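Local coordinates for RahU protein (Pseudomonas aeruginosa PAO1, PDB 6ZC2), which is an aegerolysin that interacts with the membrane sphingolipid ceramide phosphorylethanolamine and, like its relatives, may bind glycolipids, at residues 27-32 with 71-76. Numbering follows the deposited sequence. Where two conformers were deposited one is given.
Sequences LQWGKF and GTQGSF. With EDO (1,2-ethanediol), chain D.
Gln73 O takes two backbone N-H groups, those of Gln28 and Trp29. Gln28 N lies 2.8 Å from Gln73 O, but that bond is bent, 139° at the hydrogen. Trp29 N, 3.2 Å from Gln73 O, makes the straighter bond, in the carbonyl plane on a lone pair. Gln73 N returns a bond of 3.1 Å to Trp29 O, which also receives a CA-H...O contact from Thr72 CA. The OG1 of Thr72, anti to its backbone N, is hydrogen-bonded to Ser62 and Trp90. Beyond the backbone, the Gln73 side chain runs out fully extended (chi1 180°) on the same face as Trp29, and its OE1 meets the indole edge 3.5 Å from Trp29 CD1, the amide and ring planes only 15° apart. One indole face carries a 1,2-ethanediol, probably from the crystallisation liquor: its C1 sits 3.5 Å from Trp29 CG, while O1 accepts a hydrogen bond from Gly71 N, and the diol is also hydrogen-bonded to Asp91 OD1. On the other face of the sheet, Leu27 pairs with Gly74, their CA atoms 4.1 Å apart; Leu27 CD2 leans over the strand where Gly74 has no side chain and also rests 3.8 Å above the Phe32 ring, near its rim. With Gln28 and Trp29 both opposite Gln73, this is a classic beta bulge, set where the chain turns a corner from strand 19-27, paired with 72-80 in one sheet of the aegerolysin beta-sandwich, into strand 29-34 of the other.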
ATOM      1  N   LEU A  27      -9.755   2.333  -4.457  1.00 11.38           N
ATOM      2  CA  LEU A  27      -9.749   3.557  -3.670  1.00 11.58           C
ATOM      3  C   LEU A  27     -11.178   3.928  -3.321  1.00 12.79           C
ATOM      4  O   LEU A  27     -12.036   4.005  -4.205  1.00 15.17           O
ATOM      5  CB  LEU A  27      -9.141   4.721  -4.447  1.00 13.05           C
ATOM      6  CG  LEU A  27      -7.648   4.611  -4.730  1.00 13.81           C
ATOM      7  CD1 LEU A  27      -7.250   5.661  -5.738  1.00 16.02           C
ATOM      8  CD2 LEU A  27      -6.829   4.738  -3.441  1.00 15.56           C
ATOM      9  N   GLN A  28     -11.427   4.163  -2.035  1.00 13.30           N
ATOM     10  CA  GLN A  28     -12.662   4.816  -1.627  1.00 14.50           C
ATOM     11  C   GLN A  28     -12.537   6.331  -1.711  1.00 14.15           C
ATOM     12  O   GLN A  28     -13.522   7.012  -2.013  1.00 16.41           O
ATOM     13  CB  GLN A  28     -13.018   4.402  -0.199  1.00 15.90           C
ATOM     14  CG  GLN A  28     -13.416   2.937  -0.034  0.75 16.60           C
ATOM     15  CD  GLN A  28     -12.235   1.977  -0.104  0.60 18.33           C
ATOM     16  OE1 GLN A  28     -11.264   2.108   0.645  0.60 18.95           O
ATOM     17  NE2 GLN A  28     -12.324   0.993  -0.993  0.60 19.90           N
ATOM     18  N   TRP A  29     -11.341   6.863  -1.455  1.00 13.45           N
ATOM     19  CA  TRP A  29     -11.054   8.290  -1.511  1.00 13.59           C
ATOM     20  C   TRP A  29      -9.627   8.478  -2.002  1.00 12.04           C
ATOM     21  O   TRP A  29      -8.743   7.700  -1.637  1.00 12.14           O
ATOM     22  CB  TRP A  29     -11.171   8.919  -0.118  1.00 15.65           C
ATOM     23  CG  TRP A  29     -12.560   8.885   0.422  1.00 18.57           C
ATOM     24  CD1 TRP A  29     -13.099   7.958   1.273  1.00 19.22           C
ATOM     25  CD2 TRP A  29     -13.605   9.814   0.129  1.00 21.12           C
ATOM     26  NE1 TRP A  29     -14.414   8.263   1.532  1.00 21.10           N
ATOM     27  CE2 TRP A  29     -14.749   9.399   0.841  1.00 21.70           C
ATOM     28  CE3 TRP A  29     -13.682  10.963  -0.663  0.83 22.36           C
ATOM     29  CZ2 TRP A  29     -15.956  10.093   0.784  0.67 22.59           C
ATOM     30  CZ3 TRP A  29     -14.880  11.650  -0.718  0.75 23.21           C
ATOM     31  CH2 TRP A  29     -16.000  11.213  -0.001  0.64 23.09           C
ATOM     32  N   GLY A  30      -9.405   9.511  -2.811  1.00 12.24           N
ATOM     33  CA  GLY A  30      -8.063   9.878  -3.230  1.00 12.00           C
ATOM     34  C   GLY A  30      -7.702   9.367  -4.612  1.00 11.49           C
ATOM     35  O   GLY A  30      -8.552   8.968  -5.411  1.00 13.57           O
ATOM     36  N   LYS A  31      -6.398   9.398  -4.896  1.00 11.36           N
ATOM     37  CA  LYS A  31      -5.850   8.938  -6.164  0.75 11.10           C
ATOM     38  C   LYS A  31      -4.529   8.222  -5.908  1.00 10.32           C
ATOM     39  O   LYS A  31      -3.897   8.408  -4.863  1.00 10.75           O
ATOM     40  CB  LYS A  31      -5.638  10.101  -7.135  0.75 13.15           C
ATOM     41  CG  LYS A  31      -4.540  11.028  -6.764  0.75 13.31           C
ATOM     42  CD  LYS A  31      -4.579  12.190  -7.723  0.75 14.58           C
ATOM     43  CE  LYS A  31      -3.390  13.071  -7.523  0.75 14.79           C
ATOM     44  NZ  LYS A  31      -3.335  14.215  -8.488  0.75 10.53           N
ATOM     45  N   PHE A  32      -4.102   7.413  -6.878  1.00  9.96           N
ATOM     46  CA  PHE A  32      -2.750   6.867  -6.875  1.00  9.50           C
ATOM     47  C   PHE A  32      -1.852   7.812  -7.673  1.00  9.65           C
ATOM     48  O   PHE A  32      -2.301   8.472  -8.617  1.00 10.95           O
ATOM     49  CB  PHE A  32      -2.718   5.475  -7.519  1.00  9.98           C
ATOM     50  CG  PHE A  32      -3.326   4.384  -6.675  1.00  9.72           C
ATOM     51  CD1 PHE A  32      -2.723   3.979  -5.490  1.00 10.14           C
ATOM     52  CD2 PHE A  32      -4.487   3.735  -7.088  1.00 11.22           C
ATOM     53  CE1 PHE A  32      -3.277   2.952  -4.727  1.00 10.85           C
ATOM     54  CE2 PHE A  32      -5.042   2.706  -6.328  1.00 11.67           C
ATOM     55  CZ  PHE A  32      -4.438   2.316  -5.148  1.00 11.79           C
ATOM     56  N   GLY A  71      -9.279  12.780   2.365  1.00 14.38           N
ATOM     57  CA  GLY A  71      -7.940  12.207   2.342  1.00 13.78           C
ATOM     58  C   GLY A  71      -7.819  11.050   1.371  1.00 12.57           C
ATOM     59  O   GLY A  71      -8.348  11.091   0.252  1.00 12.58           O
ATOM     60  N   THR A  72      -7.103  10.009   1.795  1.00 11.73           N
ATOM     61  CA  THR A  72      -6.927   8.815   0.983  1.00 10.72           C
ATOM     62  C   THR A  72      -7.294   7.579   1.794  1.00 11.53           C
ATOM     63  O   THR A  72      -6.935   7.465   2.970  1.00 11.76           O
ATOM     64  CB  THR A  72      -5.497   8.687   0.403  1.00 11.50           C
ATOM     65  OG1 THR A  72      -5.366   7.390  -0.184  1.00 11.31           O
ATOM     66  CG2 THR A  72      -4.410   8.864   1.474  1.00 12.25           C
ATOM     67  N   GLN A  73      -8.013   6.657   1.151  1.00 11.24           N
ATOM     68  CA  GLN A  73      -8.426   5.397   1.761  1.00 11.43           C
ATOM     69  C   GLN A  73      -8.571   4.370   0.647  1.00 10.32           C
ATOM     70  O   GLN A  73      -9.251   4.639  -0.349  1.00 11.78           O
ATOM     71  CB  GLN A  73      -9.763   5.566   2.491  1.00 12.98           C
ATOM     72  CG  GLN A  73     -10.257   4.292   3.148  1.00 14.84           C
ATOM     73  CD  GLN A  73     -11.556   4.490   3.891  1.00 17.82           C
ATOM     74  OE1 GLN A  73     -12.352   5.362   3.544  1.00 20.22           O
ATOM     75  NE2 GLN A  73     -11.774   3.694   4.932  1.00 19.73           N
ATOM     76  N   GLY A  74      -7.942   3.209   0.811  1.00 10.42           N
ATOM     77  CA  GLY A  74      -7.991   2.208  -0.240  1.00 10.49           C
ATOM     78  C   GLY A  74      -7.275   0.936   0.163  1.00  9.89           C
ATOM     79  O   GLY A  74      -6.965   0.721   1.338  1.00 10.42           O
ATOM     80  N   SER A  75      -7.022   0.087  -0.835  1.00  9.61           N
ATOM     81  CA  SER A  75      -6.374  -1.199  -0.593  1.00  9.41           C
ATOM     82  C   SER A  75      -5.758  -1.738  -1.878  1.00  9.74           C
ATOM     83  O   SER A  75      -6.077  -1.284  -2.982  1.00 10.60           O
ATOM     84  CB  SER A  75      -7.363  -2.228  -0.044  1.00 11.82           C
ATOM     85  OG  SER A  75      -8.335  -2.556  -1.015  1.00 14.43           O
ATOM     86  N   PHE A  76      -4.879  -2.730  -1.714  1.00  9.39           N
ATOM     87  CA  PHE A  76      -4.409  -3.555  -2.822  1.00  9.16           C
ATOM     88  C   PHE A  76      -4.115  -4.960  -2.302  1.00  9.05           C
ATOM     89  O   PHE A  76      -3.818  -5.150  -1.117  1.00  9.53           O
ATOM     90  CB  PHE A  76      -3.194  -2.964  -3.573  1.00  9.76           C
ATOM     91  CG  PHE A  76      -1.966  -2.761  -2.715  1.00  9.68           C
ATOM     92  CD1 PHE A  76      -1.051  -3.793  -2.505  1.00  9.87           C
ATOM     93  CD2 PHE A  76      -1.717  -1.521  -2.133  1.00 10.21           C
ATOM     94  CE1 PHE A  76       0.079  -3.592  -1.711  1.00 10.60           C
ATOM     95  CE2 PHE A  76      -0.598  -1.319  -1.342  1.00 10.94           C
ATOM     96  CZ  PHE A  76       0.304  -2.352  -1.132  1.00 11.06           C
TER
HETATM   97  C1  EDO D 203     -11.432  10.233   3.484  0.90 20.03           C
HETATM   98  O1  EDO D 203     -10.943  11.447   4.054  0.85 16.93           O
HETATM   99  C2  EDO D 203     -10.649   9.068   4.077  0.95 18.87           C
HETATM  100  O2  EDO D 203     -11.036   8.848   5.441  0.95 18.84           O